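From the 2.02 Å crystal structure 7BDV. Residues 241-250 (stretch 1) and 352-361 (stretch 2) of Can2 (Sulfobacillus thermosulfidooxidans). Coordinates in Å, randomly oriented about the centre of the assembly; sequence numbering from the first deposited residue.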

# COMPACT_ATOMS: atom_id res chain seq x y z
N TRP A 241 -0.80 -25.21 -14.90
CA TRP A 241 0.23 -26.18 -14.47
C TRP A 241 1.16 -25.53 -13.44
O TRP A 241 1.56 -26.21 -12.43
CB TRP A 241 0.99 -26.72 -15.68
CG TRP A 241 1.88 -25.71 -16.32
CD1 TRP A 241 1.57 -24.94 -17.40
CD2 TRP A 241 3.23 -25.37 -15.97
NE1 TRP A 241 2.66 -24.20 -17.78
CE2 TRP A 241 3.68 -24.41 -16.90
CE3 TRP A 241 4.13 -25.82 -14.99
CZ2 TRP A 241 4.94 -23.83 -16.84
CZ3 TRP A 241 5.38 -25.24 -14.93
CH2 TRP A 241 5.78 -24.27 -15.84
N PHE A 242 1.52 -24.26 -13.63
CA PHE A 242 2.50 -23.60 -12.73
C PHE A 242 1.82 -23.25 -11.40
O PHE A 242 2.47 -23.33 -10.37
CB PHE A 242 3.07 -22.33 -13.37
CG PHE A 242 4.11 -21.67 -12.50
CD1 PHE A 242 5.27 -22.34 -12.19
CD2 PHE A 242 3.87 -20.42 -11.93
CE1 PHE A 242 6.22 -21.74 -11.37
CE2 PHE A 242 4.83 -19.82 -11.12
CZ PHE A 242 5.99 -20.50 -10.83
N GLU A 243 0.55 -22.86 -11.43
CA GLU A 243 -0.26 -22.62 -10.20
C GLU A 243 -0.27 -23.90 -9.37
O GLU A 243 -0.13 -23.81 -8.20
CB GLU A 243 -1.69 -22.18 -10.56
CG GLU A 243 -1.76 -20.92 -11.42
CD GLU A 243 -3.16 -20.39 -11.69
OE1 GLU A 243 -3.88 -20.08 -10.68
OE2 GLU A 243 -3.54 -20.26 -12.89
N HIS A 244 -0.44 -25.06 -9.98
CA HIS A 244 -0.46 -26.37 -9.27
C HIS A 244 0.95 -26.66 -8.75
O HIS A 244 1.11 -27.15 -7.62
CB HIS A 244 -0.98 -27.48 -10.17
CG HIS A 244 -2.45 -27.48 -10.39
ND1 HIS A 244 -3.00 -27.06 -11.59
CD2 HIS A 244 -3.47 -27.88 -9.61
CE1 HIS A 244 -4.31 -27.16 -11.52
NE2 HIS A 244 -4.63 -27.68 -10.32
N TYR A 245 1.99 -26.34 -9.53
CA TYR A 245 3.38 -26.56 -9.09
C TYR A 245 3.61 -25.81 -7.77
O TYR A 245 4.12 -26.37 -6.79
CB TYR A 245 4.37 -26.19 -10.20
CG TYR A 245 5.80 -26.30 -9.78
CD1 TYR A 245 6.36 -27.52 -9.42
CD2 TYR A 245 6.60 -25.16 -9.68
CE1 TYR A 245 7.66 -27.61 -8.95
CE2 TYR A 245 7.89 -25.24 -9.21
CZ TYR A 245 8.44 -26.47 -8.92
OH TYR A 245 9.72 -26.45 -8.46
N VAL A 246 3.27 -24.52 -7.74
CA VAL A 246 3.44 -23.63 -6.56
C VAL A 246 2.65 -24.23 -5.38
O VAL A 246 3.18 -24.29 -4.27
CB VAL A 246 2.99 -22.21 -6.89
CG1 VAL A 246 2.87 -21.34 -5.65
CG2 VAL A 246 3.90 -21.54 -7.92
N TYR A 247 1.41 -24.62 -5.58
CA TYR A 247 0.55 -25.15 -4.50
C TYR A 247 1.16 -26.44 -3.96
O TYR A 247 1.23 -26.64 -2.75
CB TYR A 247 -0.87 -25.39 -5.03
CG TYR A 247 -1.84 -25.77 -3.95
CD1 TYR A 247 -2.40 -24.78 -3.17
CD2 TYR A 247 -2.21 -27.08 -3.72
CE1 TYR A 247 -3.36 -25.08 -2.21
CE2 TYR A 247 -3.12 -27.40 -2.72
CZ TYR A 247 -3.69 -26.40 -1.96
OH TYR A 247 -4.60 -26.71 -0.98
N SER A 248 1.70 -27.29 -4.84
CA SER A 248 2.33 -28.59 -4.48
C SER A 248 3.65 -28.37 -3.71
O SER A 248 3.92 -29.15 -2.77
CB SER A 248 2.49 -29.50 -5.69
OG SER A 248 3.52 -29.07 -6.55
N LEU A 249 4.43 -27.33 -4.02
CA LEU A 249 5.61 -26.98 -3.17
C LEU A 249 5.11 -26.61 -1.75
O LEU A 249 5.77 -26.97 -0.74
CB LEU A 249 6.40 -25.80 -3.78
CG LEU A 249 7.18 -26.10 -5.07
CD1 LEU A 249 8.04 -24.92 -5.50
CD2 LEU A 249 8.11 -27.27 -4.87
N LEU A 250 3.98 -25.92 -1.63
CA LEU A 250 3.46 -25.48 -0.30
C LEU A 250 2.94 -26.69 0.48
O LEU A 250 3.11 -26.71 1.71
CB LEU A 250 2.43 -24.37 -0.47
CG LEU A 250 3.04 -23.07 -1.01
CD1 LEU A 250 1.97 -22.11 -1.44
CD2 LEU A 250 3.97 -22.42 0.01
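Stretch 2 (352-361) QPSQLHHQLI

Stretch 1 is helical throughout, part of a longer helix that runs beyond it at both ends. Stretch 2 enters through an extended Gln-352, takes up helical backbone angles from Pro-353 onward and is a regular helix over 356-361. The two helices run in broadly the same direction, their axes crossing at -55° with a closest approach of 10.4 Å. The CA pairs advance in the same order along both segments: the CA atoms of Val-246 and Leu-356 lie 8.0 Å apart, those of Leu-249 and His-357 6.3 Å, and those of Leu-250 and Leu-360 8.1 Å. The contact buries 405 Å², summed over both sides, and is largely apolar.

Along stretch 1, Trp-241 remains beyond contact distance, and the first residue to touch is Phe-242. Its CA-to-CB bond points sideways, but with chi1 in the t well the ring reaches across, placing CE1 3.9 Å from CG of Pro-353 and CZ 4.3 Å from CD2 of Leu-356. Glu-243 and His-244 are out of reach of stretch 2.

One turn on from Trp-241, Tyr-245 points toward stretch 2 and combines apolar and polar contacts. Its CE2 lies 4.1 Å from CB of Pro-353 and 4.2 Å from CD2 of Leu-356, while its OH approaches the O atom of Pro-353 at 3.2 Å, near the plane of the ring. A water connects the same groups: it lies 2.8 Å from Tyr-245 OH, donates to Pro-353 O at 2.5 Å and accepts a weak hydrogen bond from His-357 N at 3.4 Å. The hydroxyl is thus tied through solvent to the backbone of Pro-353 and, weakly, of His-357.

Val-246 adds a methyl contact, its CG2 3.7 Å from CD2 of Leu-356. Tyr-247 points away and Ser-248 is out of reach; the latter turns back on its own helix, where its OG donates to Tyr-245 O at 2.8 Å.

Leu-249 points toward stretch 2 and is the most extensively covered residue of stretch 1. Its CD1 packs 3.5 Å from CD2 of Leu-356 and 3.9 Å from N of His-357, and its CB lies 4.0 Å from CD1 of Leu-360. Leu-356 therefore acts as a knob in a hole formed by Phe-242, Tyr-245, Val-246 and Leu-249. At the end of the stretch, Leu-250 starts sideways but brings CD2 to 3.9 Å from CD1 of Leu-360, extending the packing one turn beyond Leu-356.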

# COMPACT_ATOMS: atom_id res chain seq x y z
N GLN A 352 12.29 -18.25 -11.50
CA GLN A 352 13.15 -19.44 -11.75
C GLN A 352 12.55 -20.58 -10.95
O GLN A 352 12.87 -20.77 -9.79
CB GLN A 352 14.63 -19.24 -11.37
N PRO A 353 11.61 -21.36 -11.53
CA PRO A 353 10.98 -22.46 -10.80
C PRO A 353 11.92 -23.41 -10.04
O PRO A 353 11.52 -23.92 -9.01
CB PRO A 353 10.22 -23.16 -11.90
CG PRO A 353 9.83 -22.01 -12.81
CD PRO A 353 11.07 -21.16 -12.88
N SER A 354 13.15 -23.61 -10.54
CA SER A 354 14.23 -24.39 -9.87
C SER A 354 14.52 -23.84 -8.47
O SER A 354 14.88 -24.67 -7.60
CB SER A 354 15.50 -24.41 -10.69
OG SER A 354 16.12 -23.14 -10.64
N GLN A 355 14.41 -22.54 -8.25
CA GLN A 355 14.78 -21.86 -6.98
C GLN A 355 13.54 -21.67 -6.06
O GLN A 355 13.72 -21.16 -4.94
CB GLN A 355 15.34 -20.47 -7.21
CG GLN A 355 16.45 -20.42 -8.25
CD GLN A 355 17.58 -21.33 -7.85
OE1 GLN A 355 18.26 -21.08 -6.86
NE2 GLN A 355 17.82 -22.35 -8.64
N LEU A 356 12.35 -21.99 -6.51
CA LEU A 356 11.13 -21.52 -5.81
C LEU A 356 11.06 -22.10 -4.40
O LEU A 356 10.78 -21.34 -3.46
CB LEU A 356 9.88 -21.87 -6.63
CG LEU A 356 8.57 -21.30 -6.09
CD1 LEU A 356 8.60 -19.77 -6.00
CD2 LEU A 356 7.42 -21.75 -6.94
N HIS A 357 11.34 -23.39 -4.23
CA HIS A 357 11.20 -24.06 -2.91
C HIS A 357 12.05 -23.30 -1.92
O HIS A 357 11.55 -22.89 -0.88
CB HIS A 357 11.61 -25.55 -2.93
CG HIS A 357 11.46 -26.19 -1.59
ND1 HIS A 357 12.47 -26.13 -0.62
CD2 HIS A 357 10.40 -26.80 -0.99
CE1 HIS A 357 12.07 -26.75 0.47
NE2 HIS A 357 10.79 -27.16 0.28
N HIS A 358 13.31 -23.08 -2.26
CA HIS A 358 14.27 -22.37 -1.39
C HIS A 358 13.78 -20.95 -1.09
O HIS A 358 13.92 -20.50 0.10
CB HIS A 358 15.66 -22.37 -2.03
CG HIS A 358 16.63 -21.67 -1.17
ND1 HIS A 358 17.03 -20.37 -1.44
CD2 HIS A 358 17.27 -22.07 -0.05
CE1 HIS A 358 17.91 -20.00 -0.52
NE2 HIS A 358 18.09 -21.04 0.35
N GLN A 359 13.25 -20.25 -2.10
CA GLN A 359 12.74 -18.87 -1.97
C GLN A 359 11.49 -18.85 -1.09
O GLN A 359 11.34 -17.94 -0.31
CB GLN A 359 12.49 -18.28 -3.36
CG GLN A 359 13.80 -18.02 -4.10
CD GLN A 359 13.59 -17.27 -5.38
OE1 GLN A 359 13.03 -17.77 -6.34
NE2 GLN A 359 14.12 -16.05 -5.40
N LEU A 360 10.61 -19.83 -1.21
CA LEU A 360 9.39 -19.90 -0.37
C LEU A 360 9.80 -20.04 1.09
O LEU A 360 9.24 -19.30 1.93
CB LEU A 360 8.53 -21.08 -0.85
CG LEU A 360 7.70 -20.83 -2.09
CD1 LEU A 360 6.97 -22.09 -2.51
CD2 LEU A 360 6.67 -19.75 -1.83
N ILE A 361 10.79 -20.89 1.39
CA ILE A 361 11.29 -21.12 2.78
C ILE A 361 11.91 -19.81 3.30
O ILE A 361 11.56 -19.39 4.46
CB ILE A 361 12.25 -22.32 2.84
CG1 ILE A 361 11.54 -23.65 2.52
CG2 ILE A 361 12.97 -22.40 4.19
CD1 ILE A 361 10.48 -24.06 3.51
O HOH W 1 11.78 -25.27 -6.97